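Local coordinates for development-specific protein S (Myxococcus xanthus, PDB 1NPS) that assembles on the surface of myxospores in the presence of calcium ions, its N-terminal domain, described here, binding two of them, at residues A[49-54]-A[60-65]; A[5-8]-A[13-16]. All coordinates share one frame; numbering follows the deposited sequence.

Interaction 1 of 2, residues A[49-54]-A[60-65]; sequences AILYQN and DQIEVV. With CA (calcium ion), chain C.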
ATOM      1  N   ALA A  49      -6.905  -2.252   0.643  1.00  8.55           N
ATOM      2  CA  ALA A  49      -5.563  -2.694   0.988  1.00  8.13           C
ATOM      3  C   ALA A  49      -5.340  -2.668   2.488  1.00  7.39           C
ATOM      4  O   ALA A  49      -5.925  -1.861   3.213  1.00  8.15           O
ATOM      5  CB  ALA A  49      -4.516  -1.788   0.312  1.00  6.64           C
ATOM      6  N   ILE A  50      -4.493  -3.574   2.944  1.00  8.70           N
ATOM      7  CA  ILE A  50      -4.110  -3.624   4.350  1.00  7.65           C
ATOM      8  C   ILE A  50      -2.598  -3.413   4.310  1.00  6.54           C
ATOM      9  O   ILE A  50      -1.881  -4.196   3.678  1.00  6.79           O
ATOM     10  CB  ILE A  50      -4.427  -4.973   5.027  1.00  6.86           C
ATOM     11  CG1 ILE A  50      -5.907  -5.318   4.847  1.00  7.37           C
ATOM     12  CG2 ILE A  50      -4.110  -4.866   6.528  1.00  5.24           C
ATOM     13  CD1 ILE A  50      -6.310  -6.719   5.302  1.00  8.78           C
ATOM     14  N   LEU A  51      -2.137  -2.305   4.884  1.00  4.84           N
ATOM     15  CA  LEU A  51      -0.713  -1.986   4.913  1.00  5.48           C
ATOM     16  C   LEU A  51      -0.161  -2.424   6.277  1.00  4.99           C
ATOM     17  O   LEU A  51      -0.769  -2.155   7.312  1.00  6.63           O
ATOM     18  CB  LEU A  51      -0.508  -0.487   4.685  1.00  5.86           C
ATOM     19  CG  LEU A  51      -1.361   0.157   3.589  1.00  7.10           C
ATOM     20  CD1 LEU A  51      -0.977   1.620   3.462  1.00  8.38           C
ATOM     21  CD2 LEU A  51      -1.198  -0.560   2.264  1.00  6.81           C
ATOM     22  N   TYR A  52       0.950  -3.147   6.265  1.00  4.93           N
ATOM     23  CA  TYR A  52       1.561  -3.676   7.487  1.00  3.95           C
ATOM     24  C   TYR A  52       2.922  -3.073   7.733  1.00  3.49           C
ATOM     25  O   TYR A  52       3.689  -2.862   6.799  1.00  4.38           O
ATOM     26  CB  TYR A  52       1.727  -5.202   7.384  1.00  2.36           C
ATOM     27  CG  TYR A  52       0.453  -5.974   7.134  1.00  2.32           C
ATOM     28  CD1 TYR A  52      -0.328  -6.423   8.188  1.00  3.87           C
ATOM     29  CD2 TYR A  52       0.039  -6.269   5.840  1.00  3.35           C
ATOM     30  CE1 TYR A  52      -1.489  -7.147   7.958  1.00  4.18           C
ATOM     31  CE2 TYR A  52      -1.108  -6.985   5.599  1.00  3.77           C
ATOM     32  CZ  TYR A  52      -1.873  -7.422   6.659  1.00  4.80           C
ATOM     33  OH  TYR A  52      -3.039  -8.107   6.409  1.00  6.22           O
ATOM     34  N   GLN A  53       3.242  -2.828   8.997  1.00  5.66           N
ATOM     35  CA  GLN A  53       4.531  -2.258   9.366  1.00  7.28           C
ATOM     36  C   GLN A  53       5.638  -3.303   9.283  1.00  7.00           C
ATOM     37  O   GLN A  53       6.809  -2.981   9.095  1.00  8.56           O
ATOM     38  CB  GLN A  53       4.453  -1.691  10.779  1.00 10.35           C
ATOM     39  CG  GLN A  53       5.673  -0.881  11.200  1.00 14.09           C
ATOM     40  CD  GLN A  53       5.330   0.129  12.282  1.00 17.16           C
ATOM     41  OE1 GLN A  53       4.761   1.193  11.996  1.00 18.20           O
ATOM     42  NE2 GLN A  53       5.631  -0.210  13.533  1.00 18.41           N
ATOM     43  N   ASN A  54       5.265  -4.562   9.477  1.00  8.47           N
ATOM     44  CA  ASN A  54       6.235  -5.657   9.413  1.00  9.02           C
ATOM     45  C   ASN A  54       6.013  -6.525   8.174  1.00  7.64           C
ATOM     46  O   ASN A  54       4.917  -6.589   7.630  1.00  6.17           O
ATOM     47  CB  ASN A  54       6.149  -6.563  10.657  1.00  9.78           C
ATOM     48  CG  ASN A  54       6.491  -5.845  11.948  1.00 11.68           C
ATOM     49  OD1 ASN A  54       7.203  -4.840  11.958  1.00 14.23           O
ATOM     50  ND2 ASN A  54       6.008  -6.384  13.057  1.00 13.29           N
ATOM     51  N   ASP A  60       1.599  -3.516  13.391  1.00 10.30           N
ATOM     52  CA  ASP A  60       0.605  -2.459  13.356  1.00 11.71           C
ATOM     53  C   ASP A  60       0.197  -2.389  11.870  1.00 11.64           C
ATOM     54  O   ASP A  60       0.990  -2.708  10.977  1.00 10.46           O
ATOM     55  CB  ASP A  60       1.215  -1.137  13.837  1.00 13.13           C
ATOM     56  CG  ASP A  60       0.161  -0.085  14.177  1.00 15.66           C
ATOM     57  OD1 ASP A  60      -1.060  -0.384  14.126  1.00 14.39           O
ATOM     58  OD2 ASP A  60       0.566   1.058  14.497  1.00 18.75           O
ATOM     59  N   GLN A  61      -1.037  -2.002  11.603  1.00 12.51           N
ATOM     60  CA  GLN A  61      -1.518  -1.959  10.229  1.00 12.99           C
ATOM     61  C   GLN A  61      -2.626  -0.936  10.049  1.00 12.34           C
ATOM     62  O   GLN A  61      -3.158  -0.399  11.013  1.00 12.34           O
ATOM     63  CB  GLN A  61      -2.059  -3.341   9.845  1.00 14.32           C
ATOM     64  CG  GLN A  61      -3.168  -3.824  10.779  1.00 16.23           C
ATOM     65  CD  GLN A  61      -3.761  -5.167  10.393  1.00 15.79           C
ATOM     66  OE1 GLN A  61      -3.129  -6.207  10.544  1.00 18.20           O
ATOM     67  NE2 GLN A  61      -4.988  -5.147   9.915  1.00 16.42           N
ATOM     68  N   ILE A  62      -2.974  -0.672   8.799  1.00 12.22           N
ATOM     69  CA  ILE A  62      -4.054   0.252   8.494  1.00 11.39           C
ATOM     70  C   ILE A  62      -4.791  -0.256   7.266  1.00  9.93           C
ATOM     71  O   ILE A  62      -4.165  -0.703   6.301  1.00  7.78           O
ATOM     72  CB  ILE A  62      -3.546   1.695   8.242  1.00 13.97           C
ATOM     73  CG1 ILE A  62      -4.731   2.599   7.884  1.00 15.37           C
ATOM     74  CG2 ILE A  62      -2.473   1.728   7.140  1.00 14.44           C
ATOM     75  CD1 ILE A  62      -4.326   3.941   7.298  1.00 17.86           C
ATOM     76  N   GLU A  63      -6.116  -0.277   7.347  1.00  8.15           N
ATOM     77  CA  GLU A  63      -6.936  -0.706   6.214  1.00  7.93           C
ATOM     78  C   GLU A  63      -7.435   0.523   5.439  1.00  7.87           C
ATOM     79  O   GLU A  63      -8.018   1.443   6.020  1.00  5.97           O
ATOM     80  CB  GLU A  63      -8.118  -1.541   6.694  1.00  7.42           C
ATOM     81  CG  GLU A  63      -9.123  -1.858   5.608  1.00  7.96           C
ATOM     82  CD  GLU A  63     -10.386  -2.460   6.174  1.00 10.77           C
ATOM     83  OE1 GLU A  63     -11.306  -1.687   6.523  1.00 11.51           O
ATOM     84  OE2 GLU A  63     -10.456  -3.700   6.286  1.00 11.97           O
ATOM     85  N   VAL A  64      -7.094   0.588   4.155  1.00  6.97           N
ATOM     86  CA  VAL A  64      -7.516   1.706   3.314  1.00  6.82           C
ATOM     87  C   VAL A  64      -8.613   1.260   2.352  1.00  5.24           C
ATOM     88  O   VAL A  64      -8.463   0.263   1.637  1.00  4.88           O
ATOM     89  CB  VAL A  64      -6.330   2.327   2.518  1.00  7.48           C
ATOM     90  CG1 VAL A  64      -5.360   2.999   3.466  1.00  8.60           C
ATOM     91  CG2 VAL A  64      -5.608   1.257   1.700  1.00  8.15           C
ATOM     92  N   VAL A  65      -9.718   1.992   2.336  1.00  5.07           N
ATOM     93  CA  VAL A  65     -10.823   1.637   1.461  1.00  5.91           C
ATOM     94  C   VAL A  65     -11.168   2.756   0.491  1.00  5.77           C
ATOM     95  O   VAL A  65     -12.117   2.650  -0.265  1.00  5.19           O
ATOM     96  CB  VAL A  65     -12.064   1.250   2.276  1.00  7.14           C
ATOM     97  CG1 VAL A  65     -11.724   0.059   3.155  1.00  7.52           C
ATOM     98  CG2 VAL A  65     -12.555   2.440   3.104  1.00  7.43           C
TER
HETATM   99 CA    CA C 145       8.418  -1.579   7.970  1.00 17.16          CA
HETATM  100  O   HOH W   1       7.070  -1.342   7.267  1.00 43.10           O
HETATM  101  O   HOH W   2       9.718  -2.522   8.592  1.00 60.70           O
HETATM  102  O   HOH W   3       8.621  -0.443   9.644  1.00 20.87           O
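Gln61 lies beside Tyr52 on one face of the antiparallel hairpin formed by 49-54 and 60-65, and its side chain can be followed atom by atom. CB sits close to the backbone, 3.1 Å from Leu51 O, and also meets the tyrosine ring at CD1. At CG the chain takes the position between backbone N and carbonyl carbon (chi1 57°), which runs it alongside the ring instead of away from it, and from there it is extended. CD is about equally near Tyr52 CE1 and Ile50 CG2. At the tip the amide splits its attention: OE1 comes to 3.2 Å from Tyr52 CE1, while NE2 rests 3.5 Å from Ile50 CG2. Ring and amide planes stand almost perpendicular, 85° apart. With an alanine at Tyr52, the Gln61 amide would probably lose the ring it lies against and be freer to turn, and a gap would open between it and strand 80-85.

The other face is apolar. Leu51 and Ile62 point the same way, with Leu51 CB 3.8 Å from Ile62 CG2, and Ala49 CB packs against Val64 CG2 at 3.5 Å. Hydrogen bonds in both directions join Ala49 to Val64 and Leu51 to Ile62, Leu51 N reaching Ile62 O at 2.9 Å. Gln53 N then bonds to Asp60 O at 3.0 Å, where the chain turns its corner.

Beyond that bond Gln53 O binds a calcium ion at 2.4 Å, together with Asn36 OD1 and Ser79 OG; Asn77, also a residue of this calcium site, touches the Gln53 side chain. The link from this Greek key hairpin to the metal thus runs through the main chain of Gln53, not through its side-chain amide.

Interaction 2 of 2, residues A[5-8]-A[13-16]; sequences VFYN and GKQV. With CA (calcium ion), chain B.
Lys14 lays its aliphatic chain over one face of the Tyr7 ring, the two side chains running the same way from neighbouring arms of the hairpin 5-8 and 13-16. The lysine starts out with CG anti to the backbone N (chi1 -178°) and the next torsion is extended, which carries CD over the ring in a CH-pi contact, 3.7 Å from the centroid and 16° off the ring normal; the bend at chi3 then turns only CE and NZ. Nearer the backbone, Lys14 CB lies 3.8 Å from Tyr7 CG, so the ring is followed from its root outward. Tyr7 OH takes a hydrogen bond from Glu34 N, which fixes the far end of the ring; Lys14 NZ makes a long, weak ion pair with the Glu34 carboxylate.

Phe6 and Gln15 also travel together, but on another side of the hairpin. Here the ring offers its edge: Gln15 OE1 approaches Phe6 CE2 at 3.4 Å near the ring plane, and the ring and amide planes are 65° apart. Gln15 CB is 3.5 Å from the same Phe6 CE2 but stands clear of the ring plane, so the glutamine meets this corner of the ring both in its plane and from one side.

The backbone holds these pairs in register. Val5 and Val16 exchange hydrogen bonds, and Tyr7 N bonds to Lys14 O at 2.9 Å. One residue's peptide groups then serve two ends, since Tyr7 O binds a calcium ion at 2.0 Å, together with Thr37, Ser39 and Asn76.

Strand 3-6 is the middle strand of its sheet, flanked by 15-18 and 40-42. Phe6 bonds through its backbone to Ser39 and Ser40 and lays its side chain on Ser40 and Lys42, while Val5, on the other face, packs on Val41, Ile33 and Ile38, and Val16 joins it at Ile33.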
ATOM      1  N   VAL A   5       0.325   3.208  -5.114  1.00  4.73           N
ATOM      2  CA  VAL A   5       1.094   3.685  -3.972  1.00  5.26           C
ATOM      3  C   VAL A   5       2.095   4.751  -4.392  1.00  5.42           C
ATOM      4  O   VAL A   5       2.779   4.602  -5.411  1.00  6.76           O
ATOM      5  CB  VAL A   5       1.818   2.513  -3.262  1.00  5.02           C
ATOM      6  CG1 VAL A   5       0.787   1.508  -2.732  1.00  5.21           C
ATOM      7  CG2 VAL A   5       2.792   1.825  -4.214  1.00  4.78           C
ATOM      8  N   PHE A   6       2.224   5.792  -3.573  1.00  6.14           N
ATOM      9  CA  PHE A   6       3.119   6.912  -3.873  1.00  6.15           C
ATOM     10  C   PHE A   6       4.239   7.073  -2.850  1.00  7.04           C
ATOM     11  O   PHE A   6       4.066   6.749  -1.666  1.00  6.30           O
ATOM     12  CB  PHE A   6       2.316   8.219  -3.958  1.00  5.37           C
ATOM     13  CG  PHE A   6       1.326   8.249  -5.086  1.00  5.48           C
ATOM     14  CD1 PHE A   6       0.057   7.696  -4.931  1.00  5.69           C
ATOM     15  CD2 PHE A   6       1.672   8.808  -6.319  1.00  6.29           C
ATOM     16  CE1 PHE A   6      -0.856   7.696  -5.982  1.00  5.96           C
ATOM     17  CE2 PHE A   6       0.773   8.814  -7.366  1.00  5.10           C
ATOM     18  CZ  PHE A   6      -0.496   8.252  -7.200  1.00  5.90           C
ATOM     19  N   TYR A   7       5.400   7.540  -3.310  1.00  8.00           N
ATOM     20  CA  TYR A   7       6.535   7.745  -2.406  1.00  9.86           C
ATOM     21  C   TYR A   7       6.372   8.924  -1.453  1.00  8.98           C
ATOM     22  O   TYR A   7       6.897   8.889  -0.333  1.00  7.96           O
ATOM     23  CB  TYR A   7       7.843   7.859  -3.186  1.00 14.43           C
ATOM     24  CG  TYR A   7       8.536   6.524  -3.380  1.00 18.72           C
ATOM     25  CD1 TYR A   7       7.796   5.352  -3.604  1.00 20.51           C
ATOM     26  CD2 TYR A   7       9.926   6.426  -3.314  1.00 19.96           C
ATOM     27  CE1 TYR A   7       8.425   4.118  -3.753  1.00 21.04           C
ATOM     28  CE2 TYR A   7      10.568   5.198  -3.460  1.00 21.60           C
ATOM     29  CZ  TYR A   7       9.812   4.047  -3.678  1.00 22.36           C
ATOM     30  OH  TYR A   7      10.447   2.829  -3.806  1.00 21.62           O
ATOM     31  N   ASN A   8       5.622   9.940  -1.877  1.00  7.82           N
ATOM     32  CA  ASN A   8       5.365  11.126  -1.059  1.00  8.45           C
ATOM     33  C   ASN A   8       3.869  11.321  -0.824  1.00  8.53           C
ATOM     34  O   ASN A   8       3.034  10.721  -1.514  1.00  7.02           O
ATOM     35  CB  ASN A   8       5.947  12.386  -1.707  1.00 11.24           C
ATOM     36  CG  ASN A   8       7.458  12.322  -1.874  1.00 12.94           C
ATOM     37  OD1 ASN A   8       7.985  12.632  -2.941  1.00 16.57           O
ATOM     38  ND2 ASN A   8       8.161  11.903  -0.824  1.00 16.45           N
ATOM     39  N   GLY A  13       5.355  12.187  -6.275  1.00  8.48           N
ATOM     40  CA  GLY A  13       6.499  11.301  -6.396  1.00  7.50           C
ATOM     41  C   GLY A  13       6.286   9.976  -7.102  1.00  7.71           C
ATOM     42  O   GLY A  13       5.250   9.732  -7.707  1.00  6.90           O
ATOM     43  N   LYS A  14       7.303   9.124  -7.020  1.00  8.41           N
ATOM     44  CA  LYS A  14       7.314   7.790  -7.619  1.00  9.70           C
ATOM     45  C   LYS A  14       6.035   7.030  -7.286  1.00  9.29           C
ATOM     46  O   LYS A  14       5.614   6.993  -6.133  1.00  8.21           O
ATOM     47  CB  LYS A  14       8.532   7.024  -7.101  1.00 10.79           C
ATOM     48  CG  LYS A  14       8.710   5.635  -7.660  1.00 14.86           C
ATOM     49  CD  LYS A  14      10.008   5.034  -7.144  1.00 17.39           C
ATOM     50  CE  LYS A  14      11.191   5.970  -7.420  1.00 21.25           C
ATOM     51  NZ  LYS A  14      12.499   5.495  -6.856  1.00 22.64           N
ATOM     52  N   GLN A  15       5.449   6.401  -8.300  1.00  8.56           N
ATOM     53  CA  GLN A  15       4.206   5.661  -8.138  1.00  8.76           C
ATOM     54  C   GLN A  15       4.227   4.291  -8.814  1.00  9.24           C
ATOM     55  O   GLN A  15       4.914   4.107  -9.822  1.00  9.99           O
ATOM     56  CB  GLN A  15       3.045   6.496  -8.672  1.00  8.87           C
ATOM     57  CG  GLN A  15       3.168   6.914 -10.116  1.00  9.13           C
ATOM     58  CD  GLN A  15       2.026   7.806 -10.536  1.00 10.52           C
ATOM     59  OE1 GLN A  15       2.135   9.034 -10.519  1.00 11.11           O
ATOM     60  NE2 GLN A  15       0.914   7.194 -10.913  1.00 12.18           N
ATOM     61  N   VAL A  16       3.495   3.333  -8.236  1.00  8.91           N
ATOM     62  CA  VAL A  16       3.424   1.953  -8.739  1.00  8.71           C
ATOM     63  C   VAL A  16       2.041   1.352  -8.468  1.00  9.15           C
ATOM     64  O   VAL A  16       1.529   1.450  -7.348  1.00  9.14           O
ATOM     65  CB  VAL A  16       4.481   1.020  -8.022  1.00  9.25           C
ATOM     66  CG1 VAL A  16       4.273  -0.432  -8.405  1.00  7.88           C
ATOM     67  CG2 VAL A  16       5.913   1.440  -8.345  1.00  8.30           C
TER
HETATM   68 CA    CA B  90       7.377   8.211   1.541  1.00 16.85          CA
HETATM   69  O   HOH W   4       8.886   8.562   1.216  1.00 42.48           O

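Overall arrangement
From the N terminus, interaction 2 comes first: strand 3-6 runs out, the four residues after 5-8 make the turn, and 13-16 returns into strand 15-18, closing the hairpin of the first Greek key. The chain then passes through helix 25-30 and strand 40-42 before 49-54 and 60-65 close the equivalent hairpin of the second, interaction 1, around a five-residue turn. The two loops follow in series, neither nested nor crossed. They belong to different sheets, on opposite sides of the chain's centre, with contact centres 16 Å apart. Each hairpin supplies a carbonyl to its own calcium ion, and each ion also draws ligands from the other Greek key's range, tying the two motifs together.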